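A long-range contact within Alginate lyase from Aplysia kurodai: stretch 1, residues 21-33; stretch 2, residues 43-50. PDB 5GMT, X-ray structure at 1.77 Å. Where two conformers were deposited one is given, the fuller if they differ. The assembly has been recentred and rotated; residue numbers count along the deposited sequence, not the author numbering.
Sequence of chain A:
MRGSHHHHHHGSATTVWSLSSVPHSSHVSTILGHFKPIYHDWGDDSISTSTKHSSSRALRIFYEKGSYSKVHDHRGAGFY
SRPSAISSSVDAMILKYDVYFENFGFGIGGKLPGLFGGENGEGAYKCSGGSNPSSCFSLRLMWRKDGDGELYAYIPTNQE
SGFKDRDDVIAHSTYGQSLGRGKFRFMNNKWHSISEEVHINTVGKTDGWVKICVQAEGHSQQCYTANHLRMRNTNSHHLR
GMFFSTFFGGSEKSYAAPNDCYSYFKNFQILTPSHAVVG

Stretch 1 (21-33) SVPHSSHVSTILG
Stretch 2 43-50: GDDSISTS

How do the two backbones lie? Stretch 1 runs extended from Ser21 to Ser25, bends at Ser26 (phi/psi -87/-11), and enters a short helix, 28-31, with His27 at the N-cap; Ile31 N bonds to His27 O and Leu32 N to Val28 O, both at 2.9 Å. Stretch 2 begins at Gly43 (95/25), whose backbone angles call for glycine, makes a 3-10 turn over 44-46 and continues as a strand, 47-50. Ile47 N to Asp44 O, 3.0 Å, closes that turn. The register pairs His24 with Thr49 and Val28 with Asp44, each with CA atoms 6.5 Å apart, so the chains pass in opposite senses.

What fills the space between helix and strand? Val28 (t), Ile31 (m, t) and Ile47 (m, t) all point toward the opposite stretch. Val28 CG1 lies 3.9 Å from Ile47 CD1, and Ile31 CG2 4.2 Å from Ile47 CG2. Leu32 (m, t) starts sideways, yet its CD1 comes within 4.2 Å of Ile47 CD1. Branched aliphatic chains suit this packing, where Ile31 and Leu32 are buried while Val28 and Ile47 remain partly exposed; Val28 CG2 also lies 3.1 Å from Asp44 OD2.

Why does Thr49 suit its place? With chi1 at 69° (p), its methyl CG2 meets Val22 CG2 (m rotamer) at 3.5 Å and Ile31 CD1 at 3.8 Å, while its hydroxyl OG1 sits 3.8 Å from His24 CD2, at the edge of the ring. Threonine thus offers a methyl for packing and a hydroxyl that bonds a bridging water.

What links the stretches without a direct hydrogen bond? Two waters do. One donates to Ser25 O at 2.4 Å and also bonds Thr49 OG1 at 2.9 Å. The other accepts from Val28 N at 3.0 Å and donates to Asp44 OD2 at 3.1 Å; Asp44 (t, chi2 -69°) leaves its backbone sideways, but its carboxylate ends close to Val28. Altogether 380 Å² is buried between the stretches, both sides summed.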

# COMPACT_ATOMS: atom_id res chain seq x y z
N SER A 21 -3.34 1.66 17.59
CA SER A 21 -2.00 1.76 18.14
C SER A 21 -1.41 0.37 18.27
O SER A 21 -2.12 -0.62 18.16
CB SER A 21 -2.03 2.45 19.50
OG SER A 21 -2.81 1.68 20.41
N VAL A 22 -0.11 0.30 18.51
CA VAL A 22 0.52 -0.99 18.76
C VAL A 22 1.07 -1.00 20.18
O VAL A 22 1.37 0.06 20.75
CB VAL A 22 1.65 -1.27 17.75
CG1 VAL A 22 1.05 -1.52 16.35
CG2 VAL A 22 2.61 -0.09 17.72
N PRO A 23 1.17 -2.20 20.79
CA PRO A 23 1.68 -2.25 22.17
C PRO A 23 3.16 -1.90 22.29
O PRO A 23 3.93 -2.04 21.34
CB PRO A 23 1.44 -3.71 22.57
CG PRO A 23 1.41 -4.47 21.27
CD PRO A 23 0.77 -3.53 20.28
N HIS A 24 3.55 -1.43 23.47
CA HIS A 24 4.96 -1.18 23.75
C HIS A 24 5.64 -2.50 24.09
O HIS A 24 5.67 -2.93 25.25
CB HIS A 24 5.12 -0.18 24.90
CG HIS A 24 6.53 0.26 25.13
ND1 HIS A 24 7.02 0.55 26.38
CD2 HIS A 24 7.55 0.45 24.27
CE1 HIS A 24 8.29 0.91 26.28
NE2 HIS A 24 8.63 0.86 25.01
N SER A 25 6.20 -3.16 23.08
CA SER A 25 6.80 -4.47 23.26
C SER A 25 8.08 -4.57 22.44
O SER A 25 8.21 -3.92 21.41
CB SER A 25 5.82 -5.58 22.84
OG SER A 25 6.40 -6.87 22.89
N SER A 26 9.04 -5.37 22.91
CA SER A 26 10.23 -5.64 22.11
C SER A 26 10.01 -6.83 21.17
O SER A 26 10.83 -7.08 20.29
CB SER A 26 11.44 -5.91 23.00
OG SER A 26 11.98 -4.69 23.51
N HIS A 27 8.91 -7.56 21.36
CA HIS A 27 8.61 -8.74 20.54
C HIS A 27 7.79 -8.33 19.33
O HIS A 27 6.66 -7.86 19.48
CB HIS A 27 7.83 -9.79 21.34
CG HIS A 27 8.58 -10.34 22.51
ND1 HIS A 27 9.46 -11.39 22.40
CD2 HIS A 27 8.58 -9.97 23.81
CE1 HIS A 27 9.97 -11.65 23.59
NE2 HIS A 27 9.46 -10.81 24.47
N VAL A 28 8.37 -8.49 18.15
CA VAL A 28 7.71 -8.00 16.94
C VAL A 28 6.42 -8.75 16.73
O VAL A 28 5.42 -8.17 16.32
CB VAL A 28 8.63 -8.14 15.69
CG1 VAL A 28 7.83 -7.88 14.40
CG2 VAL A 28 9.80 -7.16 15.80
N SER A 29 6.40 -10.03 17.09
CA SER A 29 5.15 -10.79 16.98
C SER A 29 4.03 -10.18 17.82
O SER A 29 2.87 -10.24 17.43
CB SER A 29 5.36 -12.25 17.37
OG SER A 29 4.14 -12.97 17.17
N THR A 30 4.38 -9.57 18.95
CA THR A 30 3.38 -8.92 19.77
C THR A 30 3.02 -7.54 19.21
O THR A 30 1.86 -7.14 19.22
CB THR A 30 3.86 -8.81 21.23
OG1 THR A 30 4.10 -10.13 21.74
CG2 THR A 30 2.79 -8.14 22.09
N ILE A 31 4.02 -6.82 18.71
CA ILE A 31 3.77 -5.53 18.06
C ILE A 31 2.72 -5.68 16.96
O ILE A 31 1.80 -4.87 16.85
CB ILE A 31 5.06 -4.92 17.47
CG1 ILE A 31 6.04 -4.58 18.61
CG2 ILE A 31 4.76 -3.68 16.62
CD1 ILE A 31 7.41 -4.16 18.14
N LEU A 32 2.85 -6.75 16.18
CA LEU A 32 1.99 -6.95 15.02
C LEU A 32 0.75 -7.78 15.33
O LEU A 32 0.02 -8.16 14.41
CB LEU A 32 2.78 -7.63 13.89
CG LEU A 32 4.03 -6.93 13.41
CD1 LEU A 32 4.67 -7.74 12.28
CD2 LEU A 32 3.68 -5.51 12.96
N GLY A 33 0.50 -8.04 16.61
CA GLY A 33 -0.55 -8.96 17.01
C GLY A 33 -1.92 -8.72 16.39
O GLY A 33 -2.55 -9.65 15.87
N GLY A 43 11.35 -8.26 7.83
CA GLY A 43 11.82 -6.94 8.25
C GLY A 43 11.79 -6.67 9.75
O GLY A 43 11.72 -5.52 10.15
N ASP A 44 11.85 -7.73 10.56
CA ASP A 44 11.88 -7.62 12.03
C ASP A 44 12.83 -6.53 12.52
O ASP A 44 12.51 -5.74 13.41
CB ASP A 44 12.29 -8.96 12.66
CG ASP A 44 12.36 -8.91 14.19
OD1 ASP A 44 13.25 -8.24 14.75
OD2 ASP A 44 11.51 -9.58 14.83
N ASP A 45 14.04 -6.52 11.94
CA ASP A 45 15.08 -5.60 12.40
C ASP A 45 14.74 -4.11 12.17
O ASP A 45 15.37 -3.24 12.78
CB ASP A 45 16.43 -5.96 11.75
CG ASP A 45 16.47 -5.73 10.23
OD1 ASP A 45 17.55 -5.88 9.63
OD2 ASP A 45 15.43 -5.38 9.64
N SER A 46 13.76 -3.83 11.32
CA SER A 46 13.31 -2.45 11.08
C SER A 46 12.08 -2.06 11.89
O SER A 46 11.67 -0.90 11.87
CB SER A 46 13.00 -2.25 9.59
OG SER A 46 14.18 -1.98 8.87
N ILE A 47 11.49 -3.02 12.60
CA ILE A 47 10.21 -2.77 13.25
C ILE A 47 10.36 -2.41 14.72
O ILE A 47 11.06 -3.10 15.48
CB ILE A 47 9.28 -4.00 13.12
CG1 ILE A 47 8.91 -4.18 11.64
CG2 ILE A 47 8.01 -3.83 13.99
CD1 ILE A 47 8.03 -5.40 11.36
N SER A 48 9.72 -1.31 15.11
CA SER A 48 9.67 -0.92 16.51
C SER A 48 8.40 -0.11 16.74
O SER A 48 7.50 -0.09 15.90
CB SER A 48 10.91 -0.12 16.90
OG SER A 48 10.98 0.03 18.32
N THR A 49 8.32 0.56 17.89
CA THR A 49 7.14 1.36 18.22
C THR A 49 7.59 2.68 18.82
O THR A 49 8.68 2.77 19.39
CB THR A 49 6.23 0.64 19.23
OG1 THR A 49 6.89 0.59 20.50
CG2 THR A 49 5.89 -0.77 18.77
N SER A 50 6.76 3.71 18.70
CA SER A 50 7.16 5.04 19.15
C SER A 50 5.96 5.96 19.35
O SER A 50 5.01 5.94 18.57
CB SER A 50 8.14 5.67 18.16
OG SER A 50 8.53 6.97 18.56
O HOH W 1 8.73 -1.57 21.00
O HOH W 2 11.02 -9.80 17.86